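PDB 6LF2: SeviL, which binds the glycans of GM1b and asialo-GM1 as an R-type lectin with a trefoil fold, and is probably linked to apoptosis of cancer cells. Local coordinates for residues R29-G37 against D108-A116; M39-F47 against Y55-K63. All blocks are in the same frame, centred on the assembly; numbering follows the deposited sequence.

Interaction 1. Residues R29-G37 against D108-A116. With NGA (2-acetamido-2-deoxy-beta-D-galactopyranose), chain D; GAL (beta-D-galactopyranose), chain C.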
loop_
_atom_site.group_PDB
_atom_site.type_symbol
_atom_site.label_atom_id
_atom_site.label_comp_id
_atom_site.label_asym_id
_atom_site.label_seq_id
_atom_site.Cartn_x
_atom_site.Cartn_y
_atom_site.Cartn_z
ATOM N N ARG B 29 22.007 -7.565 -2.277
ATOM C CA ARG B 29 22.608 -6.459 -3.005
ATOM C C ARG B 29 23.105 -5.354 -2.084
ATOM O O ARG B 29 23.668 -4.370 -2.575
ATOM C CB ARG B 29 21.606 -5.865 -4.005
ATOM C CG ARG B 29 21.129 -6.828 -5.074
ATOM C CD ARG B 29 20.592 -6.080 -6.296
ATOM N NE ARG B 29 19.628 -5.039 -5.945
ATOM C CZ ARG B 29 18.356 -5.269 -5.629
ATOM N NH1 ARG B 29 17.554 -4.255 -5.316
ATOM N NH2 ARG B 29 17.889 -6.513 -5.611
ATOM N N LYS B 30 22.900 -5.490 -0.776
ATOM C CA LYS B 30 23.163 -4.418 0.178
ATOM C C LYS B 30 22.500 -3.127 -0.287
ATOM O O LYS B 30 23.122 -2.065 -0.348
ATOM C CB LYS B 30 24.666 -4.228 0.378
ATOM C CG LYS B 30 25.375 -5.486 0.833
ATOM C CD LYS B 30 24.775 -6.008 2.131
ATOM C CE LYS B 30 25.575 -7.191 2.668
ATOM N NZ LYS B 30 27.038 -6.896 2.716
ATOM N N ASP B 31 21.221 -3.234 -0.654
ATOM C CA ASP B 31 20.504 -2.158 -1.332
ATOM C C ASP B 31 19.318 -1.704 -0.488
ATOM O O ASP B 31 18.371 -2.468 -0.274
ATOM C CB ASP B 31 20.036 -2.612 -2.715
ATOM C CG ASP B 31 19.576 -1.458 -3.583
ATOM O OD1 ASP B 31 19.777 -0.303 -3.161
ATOM O OD2 ASP B 31 19.026 -1.702 -4.685
ATOM N N LEU B 32 19.371 -0.464 -0.013
ATOM C CA LEU B 32 18.268 0.174 0.693
ATOM C C LEU B 32 17.756 1.325 -0.161
ATOM O O LEU B 32 18.552 2.145 -0.621
ATOM C CB LEU B 32 18.725 0.703 2.054
ATOM C CG LEU B 32 17.692 1.447 2.900
ATOM C CD1 LEU B 32 16.631 0.501 3.430
ATOM C CD2 LEU B 32 18.387 2.162 4.068
ATOM N N GLY B 33 16.448 1.384 -0.390
ATOM C CA GLY B 33 15.932 2.420 -1.263
ATOM C C GLY B 33 14.417 2.465 -1.296
ATOM O O GLY B 33 13.746 1.927 -0.418
ATOM N N ILE B 34 13.894 3.154 -2.311
ATOM C CA ILE B 34 12.459 3.220 -2.582
ATOM C C ILE B 34 12.227 2.853 -4.048
ATOM O O ILE B 34 12.980 3.269 -4.935
ATOM C CB ILE B 34 11.881 4.616 -2.234
ATOM C CG1 ILE B 34 10.384 4.695 -2.546
ATOM C CG2 ILE B 34 12.640 5.727 -2.958
ATOM C CD1 ILE B 34 9.756 6.037 -2.142
ATOM N N PHE B 35 11.207 2.035 -4.300
ATOM C CA PHE B 35 10.924 1.532 -5.641
ATOM C C PHE B 35 9.445 1.731 -5.963
ATOM O O PHE B 35 8.589 1.491 -5.109
ATOM C CB PHE B 35 11.305 0.043 -5.742
ATOM C CG PHE B 35 11.036 -0.556 -7.090
ATOM C CD1 PHE B 35 11.649 -0.047 -8.215
ATOM C CD2 PHE B 35 10.163 -1.633 -7.227
ATOM C CE1 PHE B 35 11.408 -0.593 -9.459
ATOM C CE2 PHE B 35 9.911 -2.184 -8.476
ATOM C CZ PHE B 35 10.538 -1.672 -9.588
ATOM N N THR B 36 9.136 2.184 -7.187
ATOM C CA THR B 36 7.761 2.568 -7.516
ATOM C C THR B 36 7.009 1.577 -8.397
ATOM O O THR B 36 5.855 1.850 -8.742
ATOM C CB THR B 36 7.722 3.939 -8.193
ATOM O OG1 THR B 36 8.497 3.890 -9.395
ATOM C CG2 THR B 36 8.272 5.008 -7.261
ATOM N N GLY B 37 7.603 0.447 -8.762
ATOM C CA GLY B 37 6.933 -0.498 -9.640
ATOM C C GLY B 37 6.407 -1.741 -8.944
ATOM O O GLY B 37 5.725 -1.642 -7.922
ATOM N N ASP B 108 12.332 10.552 4.273
ATOM C CA ASP B 108 12.001 11.194 3.009
ATOM C C ASP B 108 12.684 10.385 1.914
ATOM O O ASP B 108 13.308 9.351 2.185
ATOM C CB ASP B 108 12.451 12.665 3.037
ATOM C CG ASP B 108 11.726 13.546 2.032
ATOM O OD1 ASP B 108 11.212 13.053 1.004
ATOM O OD2 ASP B 108 11.695 14.772 2.274
ATOM N N TYR B 109 12.582 10.850 0.672
ATOM C CA TYR B 109 13.313 10.197 -0.400
ATOM C C TYR B 109 13.896 11.242 -1.340
ATOM O O TYR B 109 13.451 12.393 -1.394
ATOM C CB TYR B 109 12.435 9.180 -1.167
ATOM C CG TYR B 109 11.300 9.788 -1.974
ATOM C CD1 TYR B 109 11.499 10.204 -3.287
ATOM C CD2 TYR B 109 10.029 9.933 -1.429
ATOM C CE1 TYR B 109 10.474 10.765 -4.026
ATOM C CE2 TYR B 109 8.998 10.494 -2.163
ATOM C CZ TYR B 109 9.228 10.905 -3.461
ATOM O OH TYR B 109 8.208 11.461 -4.206
ATOM N N ASN B 110 14.939 10.828 -2.054
ATOM C CA ASN B 110 15.530 11.621 -3.129
ATOM C C ASN B 110 15.910 10.653 -4.238
ATOM O O ASN B 110 16.832 9.850 -4.066
ATOM C CB ASN B 110 16.752 12.395 -2.642
ATOM C CG ASN B 110 17.317 13.304 -3.709
ATOM O OD1 ASN B 110 16.993 14.490 -3.760
ATOM N ND2 ASN B 110 18.148 12.751 -4.583
ATOM N N GLY B 111 15.207 10.715 -5.366
ATOM C CA GLY B 111 15.411 9.692 -6.380
ATOM C C GLY B 111 15.037 8.338 -5.808
ATOM O O GLY B 111 13.966 8.166 -5.216
ATOM N N GLY B 112 15.930 7.366 -5.956
ATOM C CA GLY B 112 15.729 6.055 -5.371
ATOM C C GLY B 112 16.241 5.881 -3.961
ATOM O O GLY B 112 16.124 4.784 -3.405
ATOM N N ASP B 113 16.796 6.926 -3.350
ATOM C CA ASP B 113 17.414 6.832 -2.033
ATOM C C ASP B 113 16.448 7.260 -0.936
ATOM O O ASP B 113 15.660 8.193 -1.117
ATOM C CB ASP B 113 18.673 7.703 -1.968
ATOM C CG ASP B 113 19.786 7.186 -2.858
ATOM O OD1 ASP B 113 19.967 5.953 -2.925
ATOM O OD2 ASP B 113 20.484 8.009 -3.492
ATOM N N LEU B 114 16.520 6.579 0.207
ATOM C CA LEU B 114 15.905 7.076 1.428
ATOM C C LEU B 114 16.828 8.093 2.088
ATOM O O LEU B 114 18.046 7.892 2.164
ATOM C CB LEU B 114 15.612 5.939 2.406
ATOM C CG LEU B 114 14.614 4.868 1.964
ATOM C CD1 LEU B 114 14.393 3.871 3.096
ATOM C CD2 LEU B 114 13.306 5.515 1.552
ATOM N N VAL B 115 16.246 9.207 2.533
ATOM C CA VAL B 115 16.964 10.282 3.201
ATOM C C VAL B 115 16.120 10.756 4.380
ATOM O O VAL B 115 15.034 10.232 4.644
ATOM C CB VAL B 115 17.284 11.454 2.247
ATOM C CG1 VAL B 115 18.093 10.987 1.058
ATOM C CG2 VAL B 115 16.000 12.132 1.785
ATOM N N ALA B 116 16.629 11.751 5.107
ATOM C CA ALA B 116 15.889 12.324 6.221
ATOM C C ALA B 116 16.023 13.837 6.175
ATOM O O ALA B 116 17.091 14.357 5.842
ATOM C CB ALA B 116 16.379 11.780 7.573
HETATM C C1 NGA D . 14.468 -4.299 -8.183
HETATM C C2 NGA D . 15.240 -5.581 -7.871
HETATM C C3 NGA D . 14.439 -6.493 -6.950
HETATM C C4 NGA D . 13.915 -5.711 -5.745
HETATM C C5 NGA D . 13.246 -4.406 -6.178
HETATM C C6 NGA D . 12.814 -3.560 -4.981
HETATM C C7 NGA D . 16.912 -6.453 -9.415
HETATM C C8 NGA D . 17.214 -7.482 -10.466
HETATM N N2 NGA D . 15.628 -6.266 -9.095
HETATM O O3 NGA D . 15.304 -7.505 -6.477
HETATM O O4 NGA D . 14.991 -5.420 -4.870
HETATM O O5 NGA D . 14.154 -3.662 -6.955
HETATM O O6 NGA D . 11.742 -4.154 -4.297
HETATM O O7 NGA D . 17.831 -5.819 -8.897
HETATM C C1 GAL C . 16.171 -0.789 -11.197
HETATM C C2 GAL C . 15.554 -2.123 -11.657
HETATM C C3 GAL C . 14.244 -2.390 -10.923
HETATM C C4 GAL C . 14.480 -2.348 -9.412
HETATM C C5 GAL C . 15.177 -1.030 -9.059
HETATM C C6 GAL C . 15.567 -0.851 -7.587
HETATM O O2 GAL C . 15.265 -2.116 -13.047
HETATM O O3 GAL C . 13.723 -3.668 -11.238
HETATM O O4 GAL C . 15.272 -3.445 -9.016
HETATM O O5 GAL C . 16.383 -0.844 -9.798
HETATM O O6 GAL C . 16.126 0.440 -7.395
HETATM O O HOH W 1 18.561 4.633 0.499
#

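Interaction 2. Residues M39-F47 against Y55-K63. With NGA (2-acetamido-2-deoxy-beta-D-galactopyranose), chain D; GAL (beta-D-galactopyranose), chain E.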
loop_
_atom_site.group_PDB
_atom_site.type_symbol
_atom_site.label_atom_id
_atom_site.label_comp_id
_atom_site.label_asym_id
_atom_site.label_seq_id
_atom_site.Cartn_x
_atom_site.Cartn_y
_atom_site.Cartn_z
ATOM N N MET B 39 5.557 -4.977 -6.782
ATOM C CA MET B 39 5.656 -5.295 -5.362
ATOM C C MET B 39 6.481 -6.566 -5.180
ATOM O O MET B 39 6.179 -7.610 -5.775
ATOM C CB MET B 39 4.253 -5.437 -4.767
ATOM C CG MET B 39 3.402 -4.174 -4.976
ATOM S SD MET B 39 1.792 -4.168 -4.157
ATOM C CE MET B 39 2.281 -4.183 -2.435
ATOM N N TYR B 40 7.548 -6.458 -4.403
ATOM C CA TYR B 40 8.453 -7.556 -4.113
ATOM C C TYR B 40 8.503 -7.813 -2.615
ATOM O O TYR B 40 8.190 -6.938 -1.801
ATOM C CB TYR B 40 9.866 -7.248 -4.585
ATOM C CG TYR B 40 10.135 -7.247 -6.065
ATOM C CD1 TYR B 40 10.487 -8.421 -6.724
ATOM C CD2 TYR B 40 10.131 -6.060 -6.793
ATOM C CE1 TYR B 40 10.788 -8.420 -8.076
ATOM C CE2 TYR B 40 10.431 -6.047 -8.138
ATOM C CZ TYR B 40 10.756 -7.231 -8.776
ATOM O OH TYR B 40 11.048 -7.230 -10.112
ATOM N N ASP B 41 8.984 -9.015 -2.271
ATOM C CA ASP B 41 9.068 -9.447 -0.878
ATOM C C ASP B 41 9.982 -8.568 -0.038
ATOM O O ASP B 41 9.771 -8.449 1.177
ATOM C CB ASP B 41 9.571 -10.889 -0.802
ATOM C CG ASP B 41 8.468 -11.891 -0.960
ATOM O OD1 ASP B 41 7.308 -11.462 -1.142
ATOM O OD2 ASP B 41 8.759 -13.104 -0.887
ATOM N N ASP B 42 11.009 -7.970 -0.642
ATOM C CA ASP B 42 11.922 -7.166 0.157
ATOM C C ASP B 42 11.353 -5.785 0.479
ATOM O O ASP B 42 12.051 -4.961 1.079
ATOM C CB ASP B 42 13.303 -7.068 -0.514
ATOM C CG ASP B 42 13.281 -6.386 -1.879
ATOM O OD1 ASP B 42 12.223 -5.888 -2.316
ATOM O OD2 ASP B 42 14.352 -6.344 -2.518
ATOM N N GLN B 43 10.097 -5.532 0.123
ATOM C CA GLN B 43 9.389 -4.337 0.556
ATOM C C GLN B 43 8.561 -4.577 1.810
ATOM O O GLN B 43 7.852 -3.668 2.253
ATOM C CB GLN B 43 8.486 -3.824 -0.587
ATOM C CG GLN B 43 9.276 -3.445 -1.846
ATOM C CD GLN B 43 8.410 -3.440 -3.093
ATOM O OE1 GLN B 43 7.180 -3.396 -3.008
ATOM N NE2 GLN B 43 9.043 -3.525 -4.250
ATOM N N ILE B 44 8.620 -5.775 2.395
ATOM C CA ILE B 44 7.860 -6.096 3.597
ATOM C C ILE B 44 8.757 -5.900 4.810
ATOM O O ILE B 44 9.842 -6.495 4.890
ATOM C CB ILE B 44 7.314 -7.530 3.552
ATOM C CG1 ILE B 44 6.454 -7.701 2.292
ATOM C CG2 ILE B 44 6.507 -7.827 4.810
ATOM C CD1 ILE B 44 5.846 -9.082 2.132
ATOM N N TRP B 45 8.289 -5.088 5.761
ATOM C CA TRP B 45 9.050 -4.733 6.953
ATOM C C TRP B 45 8.368 -5.246 8.209
ATOM O O TRP B 45 7.142 -5.385 8.261
ATOM C CB TRP B 45 9.222 -3.207 7.087
ATOM C CG TRP B 45 9.923 -2.572 5.929
ATOM C CD1 TRP B 45 9.377 -2.265 4.715
ATOM C CD2 TRP B 45 11.300 -2.150 5.862
ATOM N NE1 TRP B 45 10.316 -1.696 3.904
ATOM C CE2 TRP B 45 11.506 -1.610 4.574
ATOM C CE3 TRP B 45 12.378 -2.184 6.757
ATOM C CZ2 TRP B 45 12.737 -1.101 4.157
ATOM C CZ3 TRP B 45 13.606 -1.677 6.338
ATOM C CH2 TRP B 45 13.776 -1.141 5.054
ATOM N N SER B 46 9.177 -5.495 9.242
ATOM C CA SER B 46 8.660 -5.734 10.583
ATOM C C SER B 46 8.481 -4.394 11.286
ATOM O O SER B 46 9.449 -3.644 11.453
ATOM C CB SER B 46 9.597 -6.629 11.394
ATOM O OG SER B 46 9.587 -7.960 10.898
ATOM N N PHE B 47 7.249 -4.096 11.681
ATOM C CA PHE B 47 6.930 -2.902 12.451
ATOM C C PHE B 47 6.896 -3.303 13.924
ATOM O O PHE B 47 6.145 -4.209 14.302
ATOM C CB PHE B 47 5.598 -2.316 11.984
ATOM C CG PHE B 47 5.280 -0.983 12.584
ATOM C CD1 PHE B 47 5.972 0.145 12.196
ATOM C CD2 PHE B 47 4.290 -0.862 13.542
ATOM C CE1 PHE B 47 5.678 1.387 12.752
ATOM C CE2 PHE B 47 3.991 0.366 14.097
ATOM C CZ PHE B 47 4.685 1.493 13.694
ATOM N N TYR B 55 7.712 5.165 20.760
ATOM C CA TYR B 55 8.660 5.011 19.667
ATOM C C TYR B 55 8.644 3.586 19.136
ATOM O O TYR B 55 8.402 2.622 19.874
ATOM C CB TYR B 55 10.092 5.383 20.089
ATOM C CG TYR B 55 10.235 6.858 20.354
ATOM C CD1 TYR B 55 10.473 7.745 19.313
ATOM C CD2 TYR B 55 10.092 7.367 21.633
ATOM C CE1 TYR B 55 10.572 9.104 19.539
ATOM C CE2 TYR B 55 10.195 8.728 21.872
ATOM C CZ TYR B 55 10.440 9.588 20.816
ATOM O OH TYR B 55 10.549 10.944 21.037
ATOM N N TYR B 56 8.936 3.476 17.843
ATOM C CA TYR B 56 8.843 2.233 17.095
ATOM C C TYR B 56 10.150 1.995 16.349
ATOM O O TYR B 56 10.897 2.932 16.060
ATOM C CB TYR B 56 7.621 2.279 16.114
ATOM C CG TYR B 56 6.309 2.297 16.861
ATOM C CD1 TYR B 56 5.696 1.112 17.245
ATOM C CD2 TYR B 56 5.713 3.495 17.242
ATOM C CE1 TYR B 56 4.515 1.109 17.964
ATOM C CE2 TYR B 56 4.518 3.504 17.965
ATOM C CZ TYR B 56 3.926 2.304 18.325
ATOM O OH TYR B 56 2.743 2.277 19.045
ATOM N N THR B 57 10.448 0.725 16.066
ATOM C CA THR B 57 11.537 0.405 15.154
ATOM C C THR B 57 10.978 -0.271 13.902
ATOM O O THR B 57 9.853 -0.790 13.888
ATOM C CB THR B 57 12.604 -0.478 15.823
ATOM O OG1 THR B 57 11.996 -1.647 16.383
ATOM C CG2 THR B 57 13.316 0.289 16.939
ATOM N N ILE B 58 11.783 -0.229 12.842
ATOM C CA ILE B 58 11.411 -0.672 11.495
ATOM C C ILE B 58 12.500 -1.629 11.012
ATOM O O ILE B 58 13.627 -1.200 10.728
ATOM C CB ILE B 58 11.254 0.521 10.539
ATOM C CG1 ILE B 58 10.148 1.450 11.048
ATOM C CG2 ILE B 58 10.951 0.042 9.117
ATOM C CD1 ILE B 58 10.064 2.788 10.313
ATOM N N GLY B 59 12.175 -2.917 10.914
ATOM C CA GLY B 59 13.179 -3.951 10.734
ATOM C C GLY B 59 13.022 -4.754 9.457
ATOM O O GLY B 59 11.911 -4.973 8.974
ATOM N N ARG B 60 14.157 -5.198 8.920
ATOM C CA ARG B 60 14.210 -6.198 7.858
ATOM C C ARG B 60 15.521 -6.959 7.987
ATOM O O ARG B 60 16.551 -6.365 8.306
ATOM C CB ARG B 60 14.117 -5.573 6.457
ATOM C CG ARG B 60 12.720 -5.568 5.865
ATOM C CD ARG B 60 12.745 -5.272 4.371
ATOM N NE ARG B 60 13.559 -6.213 3.593
ATOM C CZ ARG B 60 13.223 -7.476 3.331
ATOM N NH1 ARG B 60 12.094 -7.986 3.800
ATOM N NH2 ARG B 60 14.040 -8.233 2.614
ATOM N N GLU B 61 15.478 -8.270 7.734
ATOM C CA GLU B 61 16.691 -9.087 7.680
ATOM C C GLU B 61 17.516 -8.957 8.960
ATOM O O GLU B 61 18.742 -8.864 8.915
ATOM C CB GLU B 61 17.540 -8.729 6.458
ATOM C CG GLU B 61 16.900 -9.064 5.113
ATOM C CD GLU B 61 17.133 -10.516 4.698
ATOM O OE1 GLU B 61 17.492 -11.337 5.570
ATOM O OE2 GLU B 61 16.962 -10.838 3.500
ATOM N N SER B 62 16.836 -8.945 10.105
ATOM C CA SER B 62 17.444 -8.854 11.430
ATOM C C SER B 62 18.179 -7.541 11.658
ATOM O O SER B 62 18.960 -7.437 12.621
ATOM C CB SER B 62 18.396 -10.028 11.690
ATOM O OG SER B 62 17.690 -11.260 11.706
ATOM N N LYS B 63 17.951 -6.535 10.813
ATOM C CA LYS B 63 18.525 -5.208 10.982
ATOM C C LYS B 63 17.414 -4.186 11.208
ATOM O O LYS B 63 16.224 -4.490 11.104
ATOM C CB LYS B 63 19.373 -4.802 9.769
ATOM C CG LYS B 63 20.437 -5.807 9.343
ATOM C CD LYS B 63 21.255 -5.237 8.198
ATOM C CE LYS B 63 22.108 -6.285 7.504
ATOM N NZ LYS B 63 23.217 -6.793 8.360
HETATM C C1 NGA D . 14.468 -4.299 -8.183
HETATM C C2 NGA D . 15.240 -5.581 -7.871
HETATM C C3 NGA D . 14.439 -6.493 -6.950
HETATM C C4 NGA D . 13.915 -5.711 -5.745
HETATM C C5 NGA D . 13.246 -4.406 -6.178
HETATM C C6 NGA D . 12.814 -3.560 -4.981
HETATM C C7 NGA D . 16.912 -6.453 -9.415
HETATM C C8 NGA D . 17.214 -7.482 -10.466
HETATM N N2 NGA D . 15.628 -6.266 -9.095
HETATM O O3 NGA D . 15.304 -7.505 -6.477
HETATM O O4 NGA D . 14.991 -5.420 -4.870
HETATM O O5 NGA D . 14.154 -3.662 -6.955
HETATM O O6 NGA D . 11.742 -4.154 -4.297
HETATM O O7 NGA D . 17.831 -5.819 -8.897
HETATM C C1 GAL E . 14.671 -8.777 -6.264
HETATM C C2 GAL E . 15.780 -9.846 -6.363
HETATM C C3 GAL E . 15.247 -11.238 -6.026
HETATM C C4 GAL E . 14.603 -11.209 -4.621
HETATM C C5 GAL E . 13.529 -10.107 -4.640
HETATM C C6 GAL E . 12.844 -9.847 -3.322
HETATM O O2 GAL E . 16.359 -9.892 -7.670
HETATM O O3 GAL E . 16.293 -12.213 -6.051
HETATM O O4 GAL E . 15.581 -10.951 -3.576
HETATM O O5 GAL E . 14.091 -8.840 -5.013
HETATM O O6 GAL E . 11.988 -10.897 -2.993
#

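Interaction 1. Residues R29-G37 against D108-A116
In the beta-trefoil of this R-type lectin, strand 31-35, with sugar-binding residues just before it (R29) and at its last position (F35), runs at about a right angle (92°) to residues 113-116 of the hairpin 106-117. The type II' turn of that hairpin, N110 to D113, meets I34, whose N-H donates to G112 O (3.0 Å). G33 suits the crossing because glycine, with no side chain, lets its CA come within 3.2 Å of the same G112 O. G111, with positive phi, fits the second position of the turn. A water bridges the backbones next to this bond, donating to L32 O and accepting from L114 N.

I34, L32 and L114, with Y109, pack where the strands cross. I34 sends CG2 against Y109 CB (3.9 Å) and reaches with CD1 toward the Y109 ring; its CB meets L114 CD2. L32 and L114 cross at about a right angle, touching through their CD1 methyls at 4.1 Å, and both also rest on V72.

Just before the strand, R29 grips the GalNAc: NH1 donates to NGA O4 (2.9 Å), which NH2 shares while also reaching O3. D31 OD2 takes a second N-H of NH1 (3.0 Å) in a salt bridge that holds the guanidinium in place, while NGA O7 lies over one of its faces. At the far end, an extended first torsion (chi1 180°) carries the F35 ring out to the sugars, where its CE1 packs 3.5 Å from C4 of the chain C galactose.

Interaction 2. Residues M39-F47 against Y55-K63
R60 NH1 donates to I44 O at 2.9 Å, with an N-H...O angle of 158°; the bond lies close to both the carbonyl and the guanidinium planes. One guanidinium face is laid over D42 CA, and NE is bonded to Y25 O. A long, flat donor group suits this place, at the end of strand 56-60, since it bonds I44 just after the 3-10 segment 41-43 and packs on D42 within it.

D42 and Q43 of this segment, with Y40 just before it, bind the GalNAc. D42 uses both carboxylate oxygens, OD1 accepting from NGA O6 (2.7 Å) and OD2 from NGA O4 (2.6 Å). Its CG sits between the backbone N and carbonyl carbon (chi1 62°), which directs the carboxylate to the sugar while CB stays against R60 NH2. Q43 NE2 donates to the same NGA O6 at 2.8 Å, and Y40 lays a ring face beneath C3 and C4 of the sugar, a hydrophobic platform for its C-H groups.

Outward along the antiparallel hairpin, S46 and G59 form a hydrogen-bonded pair, S46 N to G59 O (2.8 Å) and G59 N to S46 O. The next pair, F47 with I58, is non-hydrogen-bonded. W45 packs across R60, whose CD stands over the six-membered ring 3.8 Å from its centroid in a CH-pi contact; I58 CG2 touches W45 CE3, and W45 NE1 bonds A23 O. Farther out, the F47 and Y56 planes are 15° apart and strongly displaced, with little overlap, F47 CZ lying over the Y56 face.

The aliphatic part of R60 is thus spent on tryptophan and its charged end on backbone carbonyls; packed on D42 CA and CB, it probably positions D42 from the second shell, while N26 ND2 bonds D42 OD2 beside the sugar.

The two contacts lie about 14 Å apart, centre to centre, and meet the same GalNAc from different parts of the chain. Interaction 2 is nested within the loop closed by interaction 1, because strand 45-50 follows strand 31-35 while 108-116 comes much later. In interaction 2, strands 45-50 and 56-60 pair antiparallel in the large sheet; interaction 1 joins two separate two-stranded hairpins. They touch where L32 packs on W45 and where F35 meets Y40 and Q43, so side-chain packing joins one to the other. Together they hold R29, F35 and residues 40-43, six of the eight pocket residues, so one glycan site draws on residues 29-35 and 40-43.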